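Long-range contacts in conserved domain protein (Porphyromonas gingivalis, PDB 3PNN), which is a predicted glycosyltransferase with a Rossmann-like alpha/beta/alpha fold, probably forming glycosidic linkages by sugar transfer in the cytoplasm: residues A[39-44]-A[297-302]; A[35-40]-A[69-74]; A[26-31]-A[284-289]. All blocks are in the same frame, centred on the assembly; numbering follows the deposited sequence.

All three contacts are largely buried and gather round helix 35-46 and the loop before it. Contacts 1 and 2 share that helix and the residues Ser39 and Val40: contact 1 binds it to the tail that follows helix 282-294, contact 2 to the end of helix 60-71. Contact 3 sits one step upstream, joining loop 26-31 to helix 282-294 itself, and includes the exposed Pro30. Chemistry changes accordingly. Each helix-to-helix or helix-to-tail contact pairs an aspartate with a tyrosine hydroxyl, contact 2 adding a lysine, whereas contact 3 is aliphatic with one bridging water. Tyr38 reaches from the helix to Gly29, Pro30 and Leu289 of contact 3.

Contact 1. Residues A[39-44]-A[297-302]; sequences SVYDAI and EYPTKL
The Tyr41 ring carries the methyl CD2 of Leu302 over one face, 4.1 Å from the ring centroid and 16° off the normal, a CH-pi contact displaced a little toward the rim. The Tyr298 ring is approached instead at its edge, where Tyr41 CD2 lies near its plane, 3.9 Å from Tyr298 CD1, and where Asp42 OD2 also lies in plane. The two tyrosines run antiparallel alongside each other, so that the hydroxyl of Tyr41 runs on to the proline ring and that of Tyr298 runs back to the helix. Tyr41 gets there with CG anti to its backbone N (chi1 -170°), and meets Pro299 tip to tip, its OH 3.3 Å from Pro299 CD.

This is where the C-terminal tail beyond helix 282-294 folds back onto helix 35-46 of the Rossmann-like alpha/beta/alpha domain, bringing residues some 250 positions apart side by side. Further along the tail, Leu302 N is bonded to Asp33 OD2, just ahead of the helix.

The polar part of the contact is one very short hydrogen bond, in which Tyr298 OH donates over 2.5 Å to Asp42 OD2, which accepts through its syn lone pair. Carboxylate and ring planes are 41° apart, and the two side chains cross at about a right angle. Asp42 OD1 forms a salt bridge with Arg45, which also binds the carbonyl oxygen of Glu297; the buried carboxylate is thus held through both oxygens, and the arginine would be expected to keep it ionised. Phe132 of helix 129-140 touches Asp42, while Tyr38 packs edge-to-face with the Tyr298 ring.

Contact 2. Residues A[35-40]-A[69-74]; sequences IMDYSV and TKYEGR
The first turns of helix 35-46 face residues 69-74 at the C-terminal part of helix 60-71, with the CA atoms of Val40 and Tyr71 8.3 Å apart. Both helices belong to the Rossmann-like domain, and both pack on strand 50-55, through Leu51 and Phe53.

Tyr71 contributes the largest share of the contact. Val40 lays CG2 over one face of its ring in a CH-pi contact, 4.1 Å from the centroid. At the edge, the selenium of Met36, a selenomethionine, makes a Met-aromatic contact 5.3 Å from the Tyr71 centroid and 88° off the normal; the Met36 chain, bent at chi3, runs obliquely to the tyrosine side chain and brings SE to its edge. Phe303, the last residue of the chain, adds an edge-to-face ring contact.

The charged part centres on Asp37. Lys70 bends at its own chi3 (-71°) and sets NZ before the carboxylate in a salt bridge, 2.9 Å from Asp37 OD1, with a weak second bond to OD2. The latter oxygen also accepts from Thr34 N. The carboxylate stands almost perpendicular to the tyrosine ring, and Asp37 OD1 accepts twice: from Lys70 NZ on its syn lone pair and from Tyr71 OH, 2.6 Å away, on its anti lone pair.

Contact 3. Residues A[26-31]-A[284-289]; sequences DGIGPG and GVVAKL
Ile28 turns CG1 anti to its backbone N (chi1 -167°) and extends again at chi2 (162°), which carries CD1 out to helix 282-294 and leaves CG2 in the crowded position between N and the carbonyl carbon. The CG1-CD1 arm runs along Val286 to Val285, and the CG2 methyl turns to Leu289. CD1 reaches Val285 CG1 at 3.8 Å, the side chains crossing at about a right angle, and Ile28 CG1 lies obliquely against Val286 CG2, 3.6 Å away. Ile28 CG2 meets Leu289 CD1 at 3.5 Å, the closest of these approaches. Leu289, with CG anti to its carbonyl carbon, directs that same methyl at Gly29 CA, while its CB lies 4.2 Å from Pro30 CD. Val285 and Leu289 lie one turn apart, with Val286 next to the first, and together the three receive the Ile28 side chain.

Residues 26-31 lie in the long loop between strand 7-11 and helix 35-46 of the Rossmann-like domain, and Gly27 centres an inverse gamma turn. Phe126 and Phe274 lie on Leu289 beyond the contact, and Asp26 forms a salt bridge with Arg282 at the start of the helix. Asp26 OD2 and Gly27 O each hydrogen-bond to glycerol, probably from the crystallisation liquor, and glycerol also lies near the Val286 side chain.

One water donates to Ile28 O and Val286 O, at 2.9 Å from each, and so ties the loop backbone to a helix carbonyl. The side chains meet by van der Waals contact alone, and the water supplies the polar link between two carbonyl oxygens that cannot bond to each other.

Contact 1. Residues A[39-44]-A[297-302]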
loop_
_atom_site.group_PDB
_atom_site.type_symbol
_atom_site.label_atom_id
_atom_site.label_comp_id
_atom_site.label_asym_id
_atom_site.label_seq_id
_atom_site.Cartn_x
_atom_site.Cartn_y
_atom_site.Cartn_z
ATOM N N SER A 39 -8.122 1.971 -9.041
ATOM C CA SER A 39 -8.218 2.132 -7.576
ATOM C C SER A 39 -9.080 3.323 -7.199
ATOM O O SER A 39 -9.933 3.224 -6.316
ATOM C CB SER A 39 -6.836 2.298 -6.947
ATOM O OG SER A 39 -6.123 1.075 -7.011
ATOM N N VAL A 40 -8.844 4.455 -7.858
ATOM C CA VAL A 40 -9.599 5.662 -7.553
ATOM C C VAL A 40 -11.069 5.478 -7.904
ATOM O O VAL A 40 -11.947 5.842 -7.126
ATOM C CB VAL A 40 -9.005 6.916 -8.247
ATOM C CG1 VAL A 40 -9.916 8.135 -8.033
ATOM C CG2 VAL A 40 -7.587 7.173 -7.721
ATOM N N TYR A 41 -11.337 4.902 -9.072
ATOM C CA TYR A 41 -12.714 4.611 -9.466
ATOM C C TYR A 41 -13.424 3.761 -8.399
ATOM O O TYR A 41 -14.558 4.057 -7.993
ATOM C CB TYR A 41 -12.723 3.899 -10.829
ATOM C CG TYR A 41 -14.092 3.763 -11.458
ATOM C CD1 TYR A 41 -14.613 4.776 -12.272
ATOM C CD2 TYR A 41 -14.858 2.630 -11.250
ATOM C CE1 TYR A 41 -15.858 4.653 -12.854
ATOM C CE2 TYR A 41 -16.116 2.503 -11.823
ATOM C CZ TYR A 41 -16.608 3.519 -12.621
ATOM O OH TYR A 41 -17.851 3.390 -13.195
ATOM N N ASP A 42 -12.774 2.690 -7.958
ATOM C CA ASP A 42 -13.413 1.813 -6.972
ATOM C C ASP A 42 -13.513 2.485 -5.603
ATOM O O ASP A 42 -14.479 2.268 -4.874
ATOM C CB ASP A 42 -12.689 0.463 -6.872
ATOM C CG ASP A 42 -13.052 -0.476 -8.026
ATOM O OD1 ASP A 42 -14.159 -0.326 -8.588
ATOM O OD2 ASP A 42 -12.243 -1.364 -8.352
ATOM N N ALA A 43 -12.534 3.318 -5.252
ATOM C CA ALA A 43 -12.595 3.981 -3.947
ATOM C C ALA A 43 -13.796 4.916 -3.926
ATOM O O ALA A 43 -14.533 4.990 -2.938
ATOM C CB ALA A 43 -11.284 4.748 -3.649
ATOM N N ILE A 44 -14.006 5.627 -5.036
ATOM C CA ILE A 44 -15.163 6.504 -5.132
ATOM C C ILE A 44 -16.441 5.687 -4.994
ATOM O O ILE A 44 -17.323 6.041 -4.209
ATOM C CB ILE A 44 -15.178 7.305 -6.454
ATOM C CG1 ILE A 44 -14.037 8.337 -6.453
ATOM C CG2 ILE A 44 -16.541 7.971 -6.663
ATOM C CD1 ILE A 44 -13.837 9.055 -7.799
ATOM N N GLU A 297 -17.922 -4.785 -15.154
ATOM C CA GLU A 297 -17.449 -4.353 -13.835
ATOM C C GLU A 297 -16.947 -2.909 -13.890
ATOM O O GLU A 297 -17.021 -2.186 -12.898
ATOM C CB GLU A 297 -16.350 -5.290 -13.308
ATOM C CG GLU A 297 -15.725 -4.899 -11.947
ATOM C CD GLU A 297 -16.507 -5.407 -10.738
ATOM O OE1 GLU A 297 -17.719 -5.682 -10.875
ATOM O OE2 GLU A 297 -15.907 -5.534 -9.648
ATOM N N TYR A 298 -16.458 -2.493 -15.057
ATOM C CA TYR A 298 -15.964 -1.134 -15.279
ATOM C C TYR A 298 -16.424 -0.660 -16.639
ATOM O O TYR A 298 -16.580 -1.470 -17.551
ATOM C CB TYR A 298 -14.417 -1.084 -15.272
ATOM C CG TYR A 298 -13.817 -1.538 -13.968
ATOM C CD1 TYR A 298 -13.711 -0.668 -12.892
ATOM C CD2 TYR A 298 -13.376 -2.842 -13.807
ATOM C CE1 TYR A 298 -13.188 -1.086 -11.678
ATOM C CE2 TYR A 298 -12.854 -3.275 -12.599
ATOM C CZ TYR A 298 -12.759 -2.394 -11.545
ATOM O OH TYR A 298 -12.247 -2.825 -10.353
ATOM N N PRO A 299 -16.604 0.661 -16.797
ATOM C CA PRO A 299 -16.805 1.207 -18.142
ATOM C C PRO A 299 -15.503 1.152 -18.933
ATOM O O PRO A 299 -14.425 1.063 -18.337
ATOM C CB PRO A 299 -17.183 2.662 -17.865
ATOM C CG PRO A 299 -16.469 2.980 -16.603
ATOM C CD PRO A 299 -16.593 1.720 -15.774
ATOM N N THR A 300 -15.585 1.203 -20.259
ATOM C CA THR A 300 -14.356 1.161 -21.058
ATOM C C THR A 300 -13.389 2.291 -20.709
ATOM O O THR A 300 -12.183 2.078 -20.615
ATOM C CB THR A 300 -14.637 1.181 -22.565
ATOM O OG1 THR A 300 -15.374 0.013 -22.917
ATOM C CG2 THR A 300 -13.314 1.193 -23.347
ATOM N N LYS A 301 -13.917 3.492 -20.510
ATOM C CA LYS A 301 -13.088 4.620 -20.102
ATOM C C LYS A 301 -13.525 5.090 -18.723
ATOM O O LYS A 301 -14.687 5.418 -18.512
ATOM C CB LYS A 301 -13.199 5.782 -21.095
ATOM C CG LYS A 301 -12.591 5.492 -22.447
ATOM C CD LYS A 301 -12.652 6.706 -23.362
ATOM C CE LYS A 301 -12.156 6.349 -24.755
ATOM N NZ LYS A 301 -12.823 5.112 -25.264
ATOM N N LEU A 302 -12.584 5.130 -17.794
ATOM C CA LEU A 302 -12.873 5.510 -16.412
ATOM C C LEU A 302 -12.871 7.026 -16.229
ATOM O O LEU A 302 -13.816 7.596 -15.695
ATOM C CB LEU A 302 -11.840 4.901 -15.463
ATOM C CG LEU A 302 -11.614 3.388 -15.435
ATOM C CD1 LEU A 302 -10.548 3.049 -14.401
ATOM C CD2 LEU A 302 -12.906 2.645 -15.129
#

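Contact 2. Residues A[35-40]-A[69-74]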
loop_
_atom_site.group_PDB
_atom_site.type_symbol
_atom_site.label_atom_id
_atom_site.label_comp_id
_atom_site.label_asym_id
_atom_site.label_seq_id
_atom_site.Cartn_x
_atom_site.Cartn_y
_atom_site.Cartn_z
ATOM N N ILE A 35 -3.552 1.549 -13.655
ATOM C CA ILE A 35 -3.970 0.788 -12.478
ATOM C C ILE A 35 -4.463 1.722 -11.375
ATOM O O ILE A 35 -5.484 1.453 -10.735
ATOM C CB ILE A 35 -2.842 -0.106 -11.961
ATOM C CG1 ILE A 35 -2.681 -1.300 -12.907
ATOM C CG2 ILE A 35 -3.156 -0.595 -10.540
ATOM C CD1 ILE A 35 -1.494 -2.152 -12.610
HETATM N N MSE A 36 -3.748 2.826 -11.164
HETATM C CA MSE A 36 -4.165 3.812 -10.172
HETATM C C MSE A 36 -5.594 4.291 -10.423
HETATM O O MSE A 36 -6.377 4.469 -9.481
HETATM C CB MSE A 36 -3.203 5.010 -10.144
HETATM C CG MSE A 36 -3.702 6.131 -9.239
HETATM SE SE MSE A 36 -2.668 7.755 -9.505
HETATM C CE MSE A 36 -0.971 7.025 -8.934
ATOM N N ASP A 37 -5.927 4.499 -11.692
ATOM C CA ASP A 37 -7.278 4.904 -12.084
ATOM C C ASP A 37 -8.346 3.913 -11.617
ATOM O O ASP A 37 -9.409 4.326 -11.148
ATOM C CB ASP A 37 -7.397 5.055 -13.609
ATOM C CG ASP A 37 -6.639 6.272 -14.153
ATOM O OD1 ASP A 37 -6.345 7.217 -13.382
ATOM O OD2 ASP A 37 -6.339 6.265 -15.365
ATOM N N TYR A 38 -8.094 2.615 -11.789
ATOM C CA TYR A 38 -9.044 1.604 -11.278
ATOM C C TYR A 38 -9.214 1.724 -9.760
ATOM O O TYR A 38 -10.333 1.632 -9.257
ATOM C CB TYR A 38 -8.625 0.182 -11.690
ATOM C CG TYR A 38 -8.845 -0.007 -13.169
ATOM C CD1 TYR A 38 -10.072 -0.468 -13.655
ATOM C CD2 TYR A 38 -7.856 0.346 -14.089
ATOM C CE1 TYR A 38 -10.299 -0.599 -15.020
ATOM C CE2 TYR A 38 -8.076 0.209 -15.467
ATOM C CZ TYR A 38 -9.294 -0.253 -15.919
ATOM O OH TYR A 38 -9.527 -0.374 -17.281
ATOM N N SER A 39 -8.122 1.971 -9.041
ATOM C CA SER A 39 -8.218 2.132 -7.576
ATOM C C SER A 39 -9.080 3.323 -7.199
ATOM O O SER A 39 -9.933 3.224 -6.316
ATOM C CB SER A 39 -6.836 2.298 -6.947
ATOM O OG SER A 39 -6.123 1.075 -7.011
ATOM N N VAL A 40 -8.844 4.455 -7.858
ATOM C CA VAL A 40 -9.599 5.662 -7.553
ATOM C C VAL A 40 -11.069 5.478 -7.904
ATOM O O VAL A 40 -11.947 5.842 -7.126
ATOM C CB VAL A 40 -9.005 6.916 -8.247
ATOM C CG1 VAL A 40 -9.916 8.135 -8.033
ATOM C CG2 VAL A 40 -7.587 7.173 -7.721
ATOM N N THR A 69 -5.275 16.077 -12.853
ATOM C CA THR A 69 -6.285 16.578 -13.777
ATOM C C THR A 69 -7.337 15.506 -14.062
ATOM O O THR A 69 -8.467 15.816 -14.445
ATOM C CB THR A 69 -5.667 16.995 -15.115
ATOM O OG1 THR A 69 -4.830 15.930 -15.595
ATOM C CG2 THR A 69 -4.840 18.262 -14.953
ATOM N N LYS A 70 -6.968 14.242 -13.885
ATOM C CA LYS A 70 -7.925 13.157 -14.126
ATOM C C LYS A 70 -9.006 13.101 -13.044
ATOM O O LYS A 70 -10.145 12.703 -13.316
ATOM C CB LYS A 70 -7.207 11.802 -14.225
ATOM C CG LYS A 70 -6.383 11.619 -15.507
ATOM C CD LYS A 70 -5.846 10.183 -15.673
ATOM C CE LYS A 70 -4.733 9.872 -14.678
ATOM N NZ LYS A 70 -4.170 8.485 -14.850
ATOM N N TYR A 71 -8.649 13.497 -11.824
ATOM C CA TYR A 71 -9.538 13.308 -10.669
ATOM C C TYR A 71 -10.184 14.592 -10.154
ATOM O O TYR A 71 -11.194 14.535 -9.463
ATOM C CB TYR A 71 -8.799 12.618 -9.511
ATOM C CG TYR A 71 -7.967 11.427 -9.927
ATOM C CD1 TYR A 71 -8.467 10.486 -10.820
ATOM C CD2 TYR A 71 -6.685 11.231 -9.412
ATOM C CE1 TYR A 71 -7.710 9.389 -11.207
ATOM C CE2 TYR A 71 -5.918 10.135 -9.790
ATOM C CZ TYR A 71 -6.438 9.216 -10.683
ATOM O OH TYR A 71 -5.679 8.140 -11.084
ATOM N N GLU A 72 -9.607 15.745 -10.477
ATOM C CA GLU A 72 -10.118 16.996 -9.920
ATOM C C GLU A 72 -11.594 17.172 -10.264
ATOM O O GLU A 72 -12.029 16.918 -11.395
ATOM C CB GLU A 72 -9.316 18.203 -10.414
ATOM C CG GLU A 72 -9.698 19.515 -9.726
ATOM C CD GLU A 72 -9.008 20.726 -10.332
ATOM O OE1 GLU A 72 -7.972 21.153 -9.773
ATOM O OE2 GLU A 72 -9.504 21.245 -11.361
ATOM N N GLY A 73 -12.378 17.606 -9.288
ATOM C CA GLY A 73 -13.798 17.762 -9.530
ATOM C C GLY A 73 -14.591 16.471 -9.400
ATOM O O GLY A 73 -15.802 16.529 -9.213
ATOM N N ARG A 74 -13.931 15.312 -9.492
ATOM C CA ARG A 74 -14.621 14.035 -9.278
ATOM C C ARG A 74 -14.610 13.688 -7.788
ATOM O O ARG A 74 -15.529 13.057 -7.267
ATOM C CB ARG A 74 -13.927 12.899 -10.038
ATOM C CG ARG A 74 -13.780 13.107 -11.544
ATOM C CD ARG A 74 -15.038 12.707 -12.291
ATOM N NE ARG A 74 -14.798 12.606 -13.729
ATOM C CZ ARG A 74 -14.732 11.459 -14.402
ATOM N NH1 ARG A 74 -14.507 11.470 -15.711
ATOM N NH2 ARG A 74 -14.898 10.302 -13.767
#

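Contact 3. Residues A[26-31]-A[284-289]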
loop_
_atom_site.group_PDB
_atom_site.type_symbol
_atom_site.label_atom_id
_atom_site.label_comp_id
_atom_site.label_asym_id
_atom_site.label_seq_id
_atom_site.Cartn_x
_atom_site.Cartn_y
_atom_site.Cartn_z
ATOM N N ASP A 26 1.286 3.977 -17.696
ATOM C CA ASP A 26 0.909 2.801 -18.463
ATOM C C ASP A 26 -0.614 2.740 -18.600
ATOM O O ASP A 26 -1.312 2.376 -17.658
ATOM C CB ASP A 26 1.466 1.545 -17.783
ATOM C CG ASP A 26 1.211 0.275 -18.581
ATOM O OD1 ASP A 26 0.585 0.345 -19.670
ATOM O OD2 ASP A 26 1.648 -0.802 -18.103
ATOM N N GLY A 27 -1.119 3.125 -19.773
ATOM C CA GLY A 27 -2.542 3.054 -20.071
ATOM C C GLY A 27 -2.942 1.611 -20.318
ATOM O O GLY A 27 -3.169 1.197 -21.456
ATOM N N ILE A 28 -3.024 0.843 -19.235
ATOM C CA ILE A 28 -3.077 -0.610 -19.321
ATOM C C ILE A 28 -4.488 -1.186 -19.509
ATOM O O ILE A 28 -4.644 -2.277 -20.061
ATOM C CB ILE A 28 -2.394 -1.245 -18.092
ATOM C CG1 ILE A 28 -2.165 -2.738 -18.306
ATOM C CG2 ILE A 28 -3.204 -0.954 -16.797
ATOM C CD1 ILE A 28 -1.120 -3.341 -17.337
ATOM N N GLY A 29 -5.513 -0.458 -19.065
ATOM C CA GLY A 29 -6.887 -0.894 -19.271
ATOM C C GLY A 29 -7.323 -0.677 -20.713
ATOM O O GLY A 29 -6.637 0.004 -21.479
ATOM N N PRO A 30 -8.476 -1.250 -21.097
ATOM C CA PRO A 30 -8.915 -1.186 -22.499
ATOM C C PRO A 30 -9.198 0.239 -23.004
ATOM O O PRO A 30 -9.133 0.484 -24.213
ATOM C CB PRO A 30 -10.188 -2.048 -22.522
ATOM C CG PRO A 30 -10.611 -2.184 -21.085
ATOM C CD PRO A 30 -9.345 -2.108 -20.266
ATOM N N GLY A 31 -9.492 1.166 -22.096
ATOM C CA GLY A 31 -9.722 2.550 -22.470
ATOM C C GLY A 31 -8.507 3.434 -22.241
ATOM O O GLY A 31 -8.570 4.655 -22.387
ATOM N N GLY A 284 -0.945 -10.553 -18.980
ATOM C CA GLY A 284 -1.986 -11.202 -18.203
ATOM C C GLY A 284 -2.846 -10.174 -17.498
ATOM O O GLY A 284 -4.056 -10.345 -17.354
ATOM N N VAL A 285 -2.218 -9.091 -17.058
ATOM C CA VAL A 285 -2.942 -8.011 -16.407
ATOM C C VAL A 285 -3.804 -7.270 -17.434
ATOM O O VAL A 285 -4.966 -6.974 -17.169
ATOM C CB VAL A 285 -1.982 -7.040 -15.681
ATOM C CG1 VAL A 285 -2.769 -5.860 -15.089
ATOM C CG2 VAL A 285 -1.212 -7.791 -14.581
ATOM N N VAL A 286 -3.231 -6.958 -18.595
ATOM C CA VAL A 286 -4.015 -6.395 -19.699
ATOM C C VAL A 286 -5.265 -7.258 -19.964
ATOM O O VAL A 286 -6.383 -6.749 -20.104
ATOM C CB VAL A 286 -3.180 -6.299 -20.995
ATOM C CG1 VAL A 286 -4.061 -5.916 -22.183
ATOM C CG2 VAL A 286 -2.021 -5.279 -20.833
ATOM N N ALA A 287 -5.076 -8.568 -20.025
ATOM C CA ALA A 287 -6.193 -9.462 -20.325
ATOM C C ALA A 287 -7.253 -9.447 -19.218
ATOM O O ALA A 287 -8.455 -9.477 -19.496
ATOM C CB ALA A 287 -5.694 -10.886 -20.592
ATOM N N LYS A 288 -6.830 -9.393 -17.962
ATOM C CA LYS A 288 -7.784 -9.410 -16.859
ATOM C C LYS A 288 -8.629 -8.142 -16.838
ATOM O O LYS A 288 -9.838 -8.191 -16.604
ATOM C CB LYS A 288 -7.078 -9.583 -15.514
ATOM C CG LYS A 288 -8.041 -9.630 -14.341
ATOM C CD LYS A 288 -9.015 -10.798 -14.469
ATOM C CE LYS A 288 -9.953 -10.868 -13.279
ATOM N NZ LYS A 288 -10.897 -12.010 -13.412
ATOM N N LEU A 289 -7.997 -6.995 -17.081
ATOM C CA LEU A 289 -8.756 -5.748 -17.121
ATOM C C LEU A 289 -9.763 -5.757 -18.286
ATOM O O LEU A 289 -10.874 -5.230 -18.179
ATOM C CB LEU A 289 -7.808 -4.548 -17.246
ATOM C CG LEU A 289 -6.935 -4.293 -16.005
ATOM C CD1 LEU A 289 -5.864 -3.233 -16.321
ATOM C CD2 LEU A 289 -7.763 -3.869 -14.802
HETATM O O HOH W 1 -6.775 -3.996 -20.962
#